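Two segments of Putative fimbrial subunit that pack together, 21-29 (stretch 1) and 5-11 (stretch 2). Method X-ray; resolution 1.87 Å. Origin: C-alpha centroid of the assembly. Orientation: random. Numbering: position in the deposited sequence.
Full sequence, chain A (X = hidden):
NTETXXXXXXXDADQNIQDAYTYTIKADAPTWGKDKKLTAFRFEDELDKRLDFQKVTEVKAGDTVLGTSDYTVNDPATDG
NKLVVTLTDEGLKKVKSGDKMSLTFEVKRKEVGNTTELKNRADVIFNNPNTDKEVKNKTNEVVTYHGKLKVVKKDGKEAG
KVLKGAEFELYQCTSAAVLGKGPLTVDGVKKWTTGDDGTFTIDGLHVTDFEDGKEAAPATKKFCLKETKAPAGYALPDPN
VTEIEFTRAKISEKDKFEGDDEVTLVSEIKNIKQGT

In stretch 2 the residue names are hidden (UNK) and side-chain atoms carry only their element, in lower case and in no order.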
# COMPACT_ATOMS: atom_id res chain seq x y z
N TYR A 21 4.16 1.77 4.77
CA TYR A 21 4.42 0.33 4.67
C TYR A 21 5.86 0.15 4.24
O TYR A 21 6.52 1.14 3.93
CB TYR A 21 3.41 -0.43 3.81
CG TYR A 21 3.48 -0.20 2.32
CD1 TYR A 21 4.30 -0.98 1.51
CD2 TYR A 21 2.64 0.72 1.70
CE1 TYR A 21 4.31 -0.82 0.12
CE2 TYR A 21 2.65 0.90 0.32
CZ TYR A 21 3.48 0.12 -0.47
OH TYR A 21 3.53 0.27 -1.83
N THR A 22 6.36 -1.08 4.27
CA THR A 22 7.77 -1.27 3.99
C THR A 22 8.05 -2.28 2.92
O THR A 22 7.24 -3.16 2.63
CB THR A 22 8.54 -1.71 5.29
OG1 THR A 22 8.01 -2.94 5.79
CG2 THR A 22 8.54 -0.64 6.39
N TYR A 23 9.22 -2.08 2.29
CA TYR A 23 9.86 -3.01 1.39
C TYR A 23 11.12 -3.48 2.03
O TYR A 23 11.80 -2.69 2.69
CB TYR A 23 10.20 -2.39 0.03
CG TYR A 23 8.97 -2.07 -0.79
CD1 TYR A 23 8.18 -3.08 -1.32
CD2 TYR A 23 8.65 -0.75 -1.11
CE1 TYR A 23 7.07 -2.79 -2.13
CE2 TYR A 23 7.54 -0.45 -1.90
CZ TYR A 23 6.76 -1.47 -2.41
OH TYR A 23 5.67 -1.17 -3.18
N THR A 24 11.49 -4.73 1.75
CA THR A 24 12.78 -5.24 2.22
C THR A 24 13.51 -5.85 1.02
O THR A 24 12.90 -6.59 0.24
CB THR A 24 12.65 -6.23 3.41
OG1 THR A 24 12.17 -5.50 4.55
CG2 THR A 24 14.01 -6.89 3.77
N ILE A 25 14.80 -5.53 0.88
CA ILE A 25 15.65 -6.05 -0.20
C ILE A 25 16.76 -6.83 0.46
O ILE A 25 17.50 -6.28 1.30
CB ILE A 25 16.18 -4.95 -1.16
CG1 ILE A 25 14.99 -4.13 -1.77
CG2 ILE A 25 17.07 -5.57 -2.28
CD1 ILE A 25 15.41 -2.70 -2.13
N LYS A 26 16.88 -8.10 0.09
CA LYS A 26 17.91 -9.00 0.64
C LYS A 26 18.76 -9.53 -0.50
O LYS A 26 18.25 -9.87 -1.58
CB LYS A 26 17.29 -10.16 1.44
CG LYS A 26 16.62 -9.68 2.74
CD LYS A 26 16.39 -10.79 3.76
CE LYS A 26 15.51 -10.35 4.91
NZ LYS A 26 16.18 -9.38 5.84
N ALA A 27 20.07 -9.56 -0.27
CA ALA A 27 21.02 -10.00 -1.28
C ALA A 27 22.30 -10.44 -0.63
O ALA A 27 22.70 -9.87 0.39
CB ALA A 27 21.30 -8.86 -2.25
N ASP A 28 22.98 -11.40 -1.23
CA ASP A 28 24.26 -11.81 -0.70
C ASP A 28 25.35 -10.90 -1.20
O ASP A 28 25.37 -10.55 -2.38
CB ASP A 28 24.58 -13.27 -1.09
CG ASP A 28 23.60 -14.27 -0.53
OD1 ASP A 28 23.41 -14.29 0.71
OD2 ASP A 28 23.01 -15.03 -1.32
N ALA A 29 26.26 -10.51 -0.30
CA ALA A 29 27.43 -9.77 -0.70
C ALA A 29 28.37 -10.78 -1.38
O ALA A 29 28.25 -11.99 -1.10
CB ALA A 29 28.09 -9.15 0.51
N UNK A 5 20.19 -15.68 -2.69
CA UNK A 5 19.53 -15.09 -3.85
C UNK A 5 19.12 -13.63 -3.56
O UNK A 5 19.11 -13.21 -2.39
c UNK A 5 14.51 -15.91 -3.53
c UNK A 5 17.05 -15.84 -3.46
c UNK A 5 15.80 -16.10 -4.31
n UNK A 5 13.31 -16.15 -4.38
c UNK A 5 18.32 -15.95 -4.31
N UNK A 6 18.83 -12.86 -4.63
CA UNK A 6 18.46 -11.43 -4.57
C UNK A 6 16.94 -11.38 -4.46
O UNK A 6 16.25 -11.79 -5.38
c UNK A 6 19.07 -9.24 -5.62
o UNK A 6 20.33 -11.20 -6.04
c UNK A 6 19.02 -10.71 -5.80
N UNK A 7 16.43 -10.92 -3.32
CA UNK A 7 15.00 -10.99 -3.06
C UNK A 7 14.44 -9.69 -2.55
O UNK A 7 15.08 -9.00 -1.76
o UNK A 7 11.74 -13.93 -0.77
o UNK A 7 13.87 -14.17 -0.26
c UNK A 7 12.94 -13.59 -0.87
c UNK A 7 14.75 -12.08 -2.00
c UNK A 7 13.27 -12.41 -1.76
N UNK A 8 13.22 -9.40 -2.98
CA UNK A 8 12.43 -8.26 -2.49
C UNK A 8 11.16 -8.81 -1.82
O UNK A 8 10.52 -9.72 -2.36
c UNK A 8 10.42 -3.81 -3.65
n UNK A 8 10.50 -2.54 -4.43
c UNK A 8 11.26 -4.93 -4.20
c UNK A 8 11.35 -6.02 -3.12
c UNK A 8 12.08 -7.28 -3.62
N UNK A 9 10.78 -8.20 -0.69
CA UNK A 9 9.55 -8.53 0.01
C UNK A 9 8.83 -7.23 0.32
O UNK A 9 9.44 -6.16 0.33
c UNK A 9 9.80 -9.36 1.29
o UNK A 9 10.72 -8.66 2.11
c UNK A 9 10.34 -10.79 0.99
N UNK A 10 7.53 -7.32 0.57
CA UNK A 10 6.72 -6.16 0.92
C UNK A 10 5.87 -6.52 2.11
O UNK A 10 5.33 -7.63 2.19
c UNK A 10 5.85 -5.64 -0.26
c UNK A 10 5.08 -4.36 0.14
c UNK A 10 4.87 -6.71 -0.79
N UNK A 11 5.82 -5.62 3.08
CA UNK A 11 4.97 -5.77 4.23
C UNK A 11 3.96 -4.63 4.16
O UNK A 11 4.32 -3.49 4.44
c UNK A 11 5.76 -5.73 5.55
n UNK A 11 2.39 -7.67 7.55
c UNK A 11 4.76 -7.70 6.73
c UNK A 11 3.78 -8.21 7.76
c UNK A 11 4.87 -6.15 6.71
O HOH W 1 22.02 -12.29 -3.73
O HOH W 2 13.51 -9.47 1.06

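Position 5 carries four carbons in a row ending in a nitrogen, unbranched; its CA-to-CB bond points away from stretch 1, and no side-chain atom comes closer than 5.6 Å to it. That is a lysine, Lys 5, and its link to the partner strand comes from the backbone: its N donates a weak hydrogen bond to Asp 28 OD2 at 3.2 Å.

Position 6 has three side-chain atoms, one carbon carrying an oxygen and a second carbon. The oxygen lies 3.1 Å from the oxygen of water 1, which in turn accepts from Asp 28 N. A branch at CB with one hydroxyl makes this Thr 6. Its CG2 comes to 4.1 Å from Ala 27 CB, and water 1 links Thr 6 OG1 to Asp 28 N just beyond the last paired residues.

Position 7 shows three carbons, the third carrying two oxygens: a carboxylate on a two-carbon arm. The extended side chain (chi1 and chi2 both t) shares a sheet face with Lys 26, yet no salt bridge joins them, and the end of Lys 26 leads away. The residue is Glu 7. The backbones do the pairing, Glu 7 N to Lys 26 O and Lys 26 N to Glu 7 O, both 2.7 Å and nearly straight.

Position 8 again has four carbons in a row and a terminal nitrogen, but here the chain is buried and reaches along the ring of Tyr 23. It is Lys 8, extended with all four chi angles t. Its CE lies 3.3 Å from Tyr 23 CD1, and NZ sits over one face of the Tyr 23 ring, 3.9 Å from its centroid and 12° off the normal. The side chain is also bonded covalently to a group elsewhere in the structure.

Position 9 has one carbon bearing an oxygen and a carbon. The oxygen approaches Thr 24 CB at 3.4 Å, and the pattern spells Thr 9. Water 2 joins its OG1 to Thr 24 O, 3.1 Å from each, beside a reciprocal backbone pair: Thr 9 N to Thr 24 O, 2.8 Å, and Thr 24 N to Thr 9 O, 2.9 Å.

Position 10 has three carbons, two of them branching from the first, with no polar atom. One of the outer carbons lies 3.4 Å from Tyr 23 CE1 and 3.6 Å from Tyr 21 CE1, a compact apolar contact with two tyrosines whose hydroxyls are themselves joined, Tyr 21 OH donating to Tyr 23 OH at 2.9 Å. This is Val 10, and the carbon is its CG2.

Position 11 has four carbons in a row and a nitrogen, with the end leading away. Near its root, CB is 3.6 Å from Thr 22 OG1. It is Lys 11, whose N donates to Thr 22 O at 2.9 Å.

The rule is alternation in an antiparallel pair. Thr 22, Thr 24 and Lys 26 form the hydrogen-bonded pairs, their side chains sharing one face with threonine and long charged residues. Tyr 23 and Ile 25 occupy the other face with Val 10 and Lys 8, where buried packing meets the lysine laid over the tyrosine ring.

Stretch 2 (5-11) KTEKTVK
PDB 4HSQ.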